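Local coordinates for TfuA domain-containing protein (Methanosarcina acetivorans, PDB 6XP8), which takes part in peptide backbone thioamidation, probably as the partner of a YcaO enzyme, at residues V129-R132 with E133-A137; N150-L153 with D154-I157; S194-I198 with K199-A203. All coordinates share one frame; numbering follows the deposited sequence.

Contact 1. Residues V129-R132 with E133-A137; sequences VNIR and ETLKA
Two successive turns of helix 128-140 meet here, where V129 to R132 hand their carbonyls to the amides of E133 to K136 in the i to i+4 pattern of an alpha helix. The bond of L135 N to I131 O is 2.8 Å long and nearly straight at 166°, while that of K136 N to R132 O is longer.

What sets this stretch apart is the carbonyl of N130. Its oxygen is gripped twice by T134, by the amide N at 2.9 Å and by the hydroxyl OG1 at 2.8 Å, the two donors arriving from opposite faces of the carbonyl plane. The threonine can do this because OG1 sits beside its own backbone N, anti to the carbonyl carbon (chi1 -59°), which folds the hydroxyl back over the preceding turn. OG1 also bonds to V196 N and to the hydroxyl of Y166, so one buried hydroxyl ties this helix to the 194-198 stretch and to Y166. The side-chain amide of N130 takes no part in the T134 bonds and is used at both ends: ND2 bonds to D197 OD1 and E195 OE2, and OD1 accepts from K199 N.

On another face, I131 and L135 lie side by side and point the same way, CG2 of the isoleucine touching CD1 of the leucine at 3.8 Å; A156 and H149 of helix 146-157 pack against this pair. R132 runs extended from CG to NE and forms a salt bridge through NE with E111, its aliphatic part lying against L153. K136 keeps its ammonium apart, NZ lying 6.5 Å from R132 NH1, while its aliphatic root stays over the preceding turn, with CG 3.5 Å from R132 O.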
loop_
_atom_site.group_PDB
_atom_site.type_symbol
_atom_site.label_atom_id
_atom_site.label_comp_id
_atom_site.label_asym_id
_atom_site.label_seq_id
_atom_site.Cartn_x
_atom_site.Cartn_y
_atom_site.Cartn_z
ATOM N N VAL A 129 -5.789 2.334 -4.924
ATOM C CA VAL A 129 -6.053 0.879 -4.952
ATOM C C VAL A 129 -7.228 0.438 -4.067
ATOM O O VAL A 129 -8.026 -0.396 -4.495
ATOM C CB VAL A 129 -4.800 -0.009 -4.691
ATOM C CG1 VAL A 129 -3.835 0.071 -5.870
ATOM C CG2 VAL A 129 -4.115 0.338 -3.378
ATOM N N ASN A 130 -7.323 1.012 -2.860
ATOM C CA ASN A 130 -8.459 0.784 -1.948
ATOM C C ASN A 130 -9.764 1.328 -2.542
ATOM O O ASN A 130 -10.808 0.688 -2.414
ATOM C CB ASN A 130 -8.218 1.419 -0.566
ATOM C CG ASN A 130 -7.294 0.598 0.337
ATOM O OD1 ASN A 130 -6.573 -0.296 -0.108
ATOM N ND2 ASN A 130 -7.284 0.946 1.619
ATOM N N ILE A 131 -9.695 2.497 -3.189
ATOM C CA ILE A 131 -10.864 3.110 -3.851
ATOM C C ILE A 131 -11.361 2.203 -4.984
ATOM O O ILE A 131 -12.564 1.935 -5.086
ATOM C CB ILE A 131 -10.577 4.560 -4.341
ATOM C CG1 ILE A 131 -10.346 5.494 -3.144
ATOM C CG2 ILE A 131 -11.709 5.096 -5.218
ATOM C CD1 ILE A 131 -9.617 6.789 -3.474
ATOM N N ARG A 132 -10.424 1.707 -5.798
ATOM C CA ARG A 132 -10.723 0.771 -6.893
ATOM C C ARG A 132 -11.505 -0.450 -6.393
ATOM O O ARG A 132 -12.576 -0.770 -6.917
ATOM C CB ARG A 132 -9.432 0.313 -7.591
ATOM C CG ARG A 132 -8.739 1.377 -8.435
ATOM C CD ARG A 132 -7.564 0.779 -9.199
ATOM N NE ARG A 132 -6.838 1.768 -10.005
ATOM C CZ ARG A 132 -7.207 2.207 -11.211
ATOM N NH1 ARG A 132 -8.330 1.777 -11.790
ATOM N NH2 ARG A 132 -6.447 3.098 -11.843
ATOM N N GLU A 133 -10.970 -1.092 -5.352
ATOM C CA GLU A 133 -11.543 -2.313 -4.791
ATOM C C GLU A 133 -12.857 -2.080 -4.047
ATOM O O GLU A 133 -13.759 -2.932 -4.085
ATOM C CB GLU A 133 -10.522 -2.997 -3.881
ATOM C CG GLU A 133 -9.389 -3.669 -4.641
ATOM C CD GLU A 133 -9.877 -4.779 -5.554
ATOM O OE1 GLU A 133 -10.282 -5.841 -5.039
ATOM O OE2 GLU A 133 -9.855 -4.589 -6.786
ATOM N N THR A 134 -12.954 -0.934 -3.376
ATOM C CA THR A 134 -14.154 -0.569 -2.616
ATOM C C THR A 134 -15.299 -0.169 -3.556
ATOM O O THR A 134 -16.438 -0.572 -3.325
ATOM C CB THR A 134 -13.853 0.495 -1.537
ATOM O OG1 THR A 134 -12.857 -0.023 -0.645
ATOM C CG2 THR A 134 -15.091 0.841 -0.715
ATOM N N LEU A 135 -14.988 0.586 -4.616
ATOM C CA LEU A 135 -15.991 0.899 -5.649
ATOM C C LEU A 135 -16.491 -0.339 -6.396
ATOM O O LEU A 135 -17.672 -0.414 -6.741
ATOM C CB LEU A 135 -15.493 1.965 -6.634
ATOM C CG LEU A 135 -15.428 3.419 -6.134
ATOM C CD1 LEU A 135 -14.827 4.318 -7.205
ATOM C CD2 LEU A 135 -16.789 3.954 -5.704
ATOM N N LYS A 136 -15.595 -1.302 -6.629
ATOM C CA LYS A 136 -15.975 -2.603 -7.193
ATOM C C LYS A 136 -16.945 -3.366 -6.293
ATOM O O LYS A 136 -17.957 -3.878 -6.776
ATOM C CB LYS A 136 -14.747 -3.454 -7.525
ATOM C CG LYS A 136 -14.198 -3.169 -8.910
ATOM C CD LYS A 136 -12.807 -3.747 -9.113
ATOM C CE LYS A 136 -12.280 -3.381 -10.493
ATOM N NZ LYS A 136 -10.993 -4.061 -10.803
ATOM N N ALA A 137 -16.642 -3.413 -4.995
ATOM C CA ALA A 137 -17.509 -4.045 -3.992
ATOM C C ALA A 137 -18.868 -3.342 -3.878
ATOM O O ALA A 137 -19.902 -4.003 -3.763
ATOM C CB ALA A 137 -16.818 -4.094 -2.638
#

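Contact 2. Residues N150-L153 with D154-I157; sequences NALL and DLAI
Within the last two turns of helix 146-157, L153 and I157 meet one helical turn apart, and their side chains cross obliquely. Different first torsions bring them together: L153 swings CG anti to its backbone N (chi1 174°), whereas I157 sets CG1 beside its own N (chi1 -65°), and the extended chi2 (163°) then carries CD1 back along the helix. CD1 of I157 thereby comes to 4.1 Å from L153 CG, and its CG1 lies 3.3 Å from L153 O. That same carbonyl accepts the amide of I157 at 3.0 Å in a nearly straight bond, so the isoleucine chain rests against an oxygen its own backbone already holds.

On a different face, L152 and L155 approach more loosely, with 4.5 Å between their CD2 atoms. L155 is directed to L169 and E172 of helix 166-175, and L152 to I179. A156, with only a methyl group, fits against L128 of helix 128-140, and L153 meets L135 of the same helix.

The side-chain polar link lies on the exposed side. There the carboxylate of D154, with CG anti to the backbone N, reaches the preceding turn through a water that donates both to D154 OD2 and to A151 O. The alanine carbonyl is thus shared between that water, at 2.7 Å, and the amide N of L155, at 3.0 Å.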
loop_
_atom_site.group_PDB
_atom_site.type_symbol
_atom_site.label_atom_id
_atom_site.label_comp_id
_atom_site.label_asym_id
_atom_site.label_seq_id
_atom_site.Cartn_x
_atom_site.Cartn_y
_atom_site.Cartn_z
ATOM N N ASN A 150 -17.810 4.135 -12.820
ATOM C CA ASN A 150 -16.802 4.662 -13.746
ATOM C C ASN A 150 -16.549 6.157 -13.562
ATOM O O ASN A 150 -15.395 6.599 -13.624
ATOM C CB ASN A 150 -17.183 4.356 -15.198
ATOM C CG ASN A 150 -17.228 2.862 -15.502
ATOM O OD1 ASN A 150 -16.842 2.020 -14.687
ATOM N ND2 ASN A 150 -17.712 2.531 -16.695
ATOM N N ALA A 151 -17.620 6.920 -13.321
ATOM C CA ALA A 151 -17.516 8.371 -13.116
ATOM C C ALA A 151 -16.767 8.691 -11.825
ATOM O O ALA A 151 -15.890 9.559 -11.814
ATOM C CB ALA A 151 -18.891 9.030 -13.124
ATOM N N LEU A 152 -17.096 7.972 -10.749
ATOM C CA LEU A 152 -16.447 8.189 -9.454
ATOM C C LEU A 152 -14.993 7.725 -9.441
ATOM O O LEU A 152 -14.145 8.339 -8.786
ATOM C CB LEU A 152 -17.232 7.528 -8.322
ATOM C CG LEU A 152 -18.577 8.181 -7.983
ATOM C CD1 LEU A 152 -19.331 7.297 -7.006
ATOM C CD2 LEU A 152 -18.437 9.598 -7.442
ATOM N N LEU A 153 -14.709 6.643 -10.162
ATOM C CA LEU A 153 -13.337 6.164 -10.298
ATOM C C LEU A 153 -12.466 7.161 -11.070
ATOM O O LEU A 153 -11.359 7.484 -10.634
ATOM C CB LEU A 153 -13.299 4.759 -10.911
ATOM C CG LEU A 153 -11.936 4.140 -11.256
ATOM C CD1 LEU A 153 -11.000 4.044 -10.051
ATOM C CD2 LEU A 153 -12.155 2.773 -11.878
ATOM N N ASP A 154 -12.979 7.658 -12.197
ATOM C CA ASP A 154 -12.305 8.725 -12.943
ATOM C C ASP A 154 -12.051 9.967 -12.080
ATOM O O ASP A 154 -10.971 10.567 -12.151
ATOM C CB ASP A 154 -13.109 9.104 -14.193
ATOM C CG ASP A 154 -12.483 10.255 -14.961
ATOM O OD1 ASP A 154 -11.448 10.035 -15.635
ATOM O OD2 ASP A 154 -13.019 11.382 -14.884
ATOM N N LEU A 155 -13.048 10.347 -11.274
ATOM C CA LEU A 155 -12.901 11.468 -10.340
ATOM C C LEU A 155 -11.751 11.219 -9.359
ATOM O O LEU A 155 -10.914 12.102 -9.152
ATOM C CB LEU A 155 -14.217 11.768 -9.595
ATOM C CG LEU A 155 -14.236 12.901 -8.548
ATOM C CD1 LEU A 155 -13.773 14.245 -9.105
ATOM C CD2 LEU A 155 -15.608 13.041 -7.897
ATOM N N ALA A 156 -11.712 10.015 -8.785
ATOM C CA ALA A 156 -10.669 9.641 -7.818
ATOM C C ALA A 156 -9.270 9.710 -8.441
ATOM O O ALA A 156 -8.353 10.275 -7.840
ATOM C CB ALA A 156 -10.939 8.262 -7.243
ATOM N N ILE A 157 -9.131 9.166 -9.653
ATOM C CA ILE A 157 -7.875 9.230 -10.422
ATOM C C ILE A 157 -7.436 10.692 -10.604
ATOM O O ILE A 157 -6.248 11.010 -10.484
ATOM C CB ILE A 157 -7.997 8.484 -11.787
ATOM C CG1 ILE A 157 -8.221 6.977 -11.558
ATOM C CG2 ILE A 157 -6.772 8.720 -12.675
ATOM C CD1 ILE A 157 -8.744 6.215 -12.765
HETATM O O HOH W 1 -15.668 11.521 -13.634
#

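Contact 3. Residues S194-I198 with K199-A203; sequences SEVDI and KRQDA
D197 caps the N terminus of helix 198-215: its carboxylate oxygen OD1 accepts the amide of R200 at 3.1 Å, with the N-H coming from above the carboxylate plane. The same OD1 also accepts from N130 ND2 of helix 128-140. Backbone bonds continue the turn, Q201 N to D197 O and D202 N to I198 O. D197 is also the centre of an inverse gamma turn, closed by a weak bond from I198 N to V196 O.

A water links the side chains of D197 and R200: OD2 of D197 and NH1 of R200 are 5.2 Å apart and not in direct contact, and the water donates to the aspartate OD2 at 2.7 Å and accepts from the arginine; R200 NH2 forms its salt bridge with D15. Replacing this aspartate by an alanine would probably leave the R200 amide without its capping acceptor, N130 ND2 with one partner fewer, and the bridging water without its carboxylate.

Among van der Waals contacts, D197 CG lies 3.4 Å from R200 CB. CD1 of I198 lies beside the next turn, 3.9 Å from D202 OD1 and 4.1 Å from Q201 OE1.

Helix 128-140 flanks the cap, V196 packing on its E133 and A137, while K199 NZ bonds to V112 O and S77 OG, and D202 bonds to the amides of K96 and V97 at the start of helix 96-102.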
loop_
_atom_site.group_PDB
_atom_site.type_symbol
_atom_site.label_atom_id
_atom_site.label_comp_id
_atom_site.label_asym_id
_atom_site.label_seq_id
_atom_site.Cartn_x
_atom_site.Cartn_y
_atom_site.Cartn_z
ATOM N N SER A 194 -17.350 -0.974 5.260
ATOM C CA SER A 194 -17.020 -2.179 4.499
ATOM C C SER A 194 -15.974 -1.888 3.424
ATOM O O SER A 194 -16.061 -2.408 2.310
ATOM C CB SER A 194 -18.282 -2.787 3.874
ATOM O OG SER A 194 -19.335 -2.867 4.822
ATOM N N GLU A 195 -14.991 -1.053 3.762
ATOM C CA GLU A 195 -13.859 -0.799 2.863
ATOM C C GLU A 195 -13.131 -2.107 2.564
ATOM O O GLU A 195 -12.935 -2.940 3.466
ATOM C CB GLU A 195 -12.882 0.220 3.462
ATOM C CG GLU A 195 -11.773 0.632 2.495
ATOM C CD GLU A 195 -10.723 1.554 3.090
ATOM O OE1 GLU A 195 -10.568 1.605 4.330
ATOM O OE2 GLU A 195 -10.031 2.227 2.296
ATOM N N VAL A 196 -12.771 -2.289 1.296
ATOM C CA VAL A 196 -11.861 -3.352 0.882
ATOM C C VAL A 196 -10.467 -2.735 0.997
ATOM O O VAL A 196 -9.998 -2.038 0.084
ATOM C CB VAL A 196 -12.154 -3.862 -0.548
ATOM C CG1 VAL A 196 -11.247 -5.037 -0.905
ATOM C CG2 VAL A 196 -13.621 -4.261 -0.701
ATOM N N ASP A 197 -9.846 -2.968 2.150
ATOM C CA ASP A 197 -8.549 -2.406 2.501
ATOM C C ASP A 197 -7.461 -3.338 1.974
ATOM O O ASP A 197 -6.859 -4.136 2.717
ATOM C CB ASP A 197 -8.457 -2.195 4.023
ATOM C CG ASP A 197 -7.280 -1.306 4.441
ATOM O OD1 ASP A 197 -6.333 -1.088 3.643
ATOM O OD2 ASP A 197 -7.292 -0.837 5.602
ATOM N N ILE A 198 -7.228 -3.232 0.670
ATOM C CA ILE A 198 -6.287 -4.114 -0.015
ATOM C C ILE A 198 -4.846 -3.877 0.439
ATOM O O ILE A 198 -4.061 -4.822 0.501
ATOM C CB ILE A 198 -6.456 -4.093 -1.561
ATOM C CG1 ILE A 198 -5.705 -5.263 -2.225
ATOM C CG2 ILE A 198 -6.043 -2.760 -2.181
ATOM C CD1 ILE A 198 -6.240 -6.635 -1.863
ATOM N N LYS A 199 -4.518 -2.630 0.774
ATOM C CA LYS A 199 -3.190 -2.311 1.313
ATOM C C LYS A 199 -2.928 -3.036 2.630
ATOM O O LYS A 199 -1.848 -3.601 2.809
ATOM C CB LYS A 199 -2.997 -0.807 1.473
ATOM C CG LYS A 199 -2.862 -0.072 0.151
ATOM C CD LYS A 199 -2.263 1.307 0.381
ATOM C CE LYS A 199 -0.779 1.348 0.085
ATOM N NZ LYS A 199 -0.231 2.710 0.355
ATOM N N ARG A 200 -3.920 -3.048 3.522
ATOM C CA ARG A 200 -3.792 -3.741 4.809
ATOM C C ARG A 200 -3.672 -5.254 4.627
ATOM O O ARG A 200 -2.856 -5.900 5.285
ATOM C CB ARG A 200 -4.985 -3.422 5.712
ATOM C CG ARG A 200 -4.886 -4.022 7.101
ATOM C CD ARG A 200 -6.141 -3.756 7.919
ATOM N NE ARG A 200 -5.949 -4.187 9.305
ATOM C CZ ARG A 200 -5.378 -3.448 10.254
ATOM N NH1 ARG A 200 -4.944 -2.219 9.986
ATOM N NH2 ARG A 200 -5.244 -3.941 11.480
ATOM N N GLN A 201 -4.482 -5.814 3.728
ATOM C CA GLN A 201 -4.473 -7.260 3.497
ATOM C C GLN A 201 -3.160 -7.696 2.874
ATOM O O GLN A 201 -2.603 -8.720 3.260
ATOM C CB GLN A 201 -5.676 -7.710 2.662
ATOM C CG GLN A 201 -6.984 -7.586 3.446
ATOM C CD GLN A 201 -8.213 -7.938 2.636
ATOM O OE1 GLN A 201 -8.357 -7.516 1.482
ATOM N NE2 GLN A 201 -9.122 -8.700 3.242
ATOM N N ASP A 202 -2.657 -6.889 1.940
ATOM C CA ASP A 202 -1.353 -7.159 1.346
ATOM C C ASP A 202 -0.230 -7.019 2.360
ATOM O O ASP A 202 0.716 -7.814 2.332
ATOM C CB ASP A 202 -1.092 -6.231 0.168
ATOM C CG ASP A 202 -1.741 -6.697 -1.110
ATOM O OD1 ASP A 202 -2.568 -7.646 -1.104
ATOM O OD2 ASP A 202 -1.409 -6.087 -2.141
ATOM N N ALA A 203 -0.328 -6.007 3.229
ATOM C CA ALA A 203 0.648 -5.787 4.311
ATOM C C ALA A 203 0.762 -7.009 5.224
ATOM O O ALA A 203 1.866 -7.438 5.555
ATOM C CB ALA A 203 0.303 -4.542 5.120
HETATM O O HOH W 2 -5.611 -0.306 7.708
#

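Overall arrangement
Following the chain, contact 1 comes first, spanning most of helix 128-140; contact 2 follows at the end of helix 146-157, the next helix; contact 3 lies where the loop after helix 181-193 enters helix 198-215. Each joins adjacent turns of one continuous stretch, so none closes a long loop, and the three run in series without nesting or crossing. Contact 1 is the middle piece: its apolar face packs on contact 2, and its polar side meets the loop and first helical residues of contact 3. Contacts 2 and 3 do not touch, their nearest atoms being about 11 Å apart. Helix 128-140 therefore connects helix 146-157 with the start of helix 198-215.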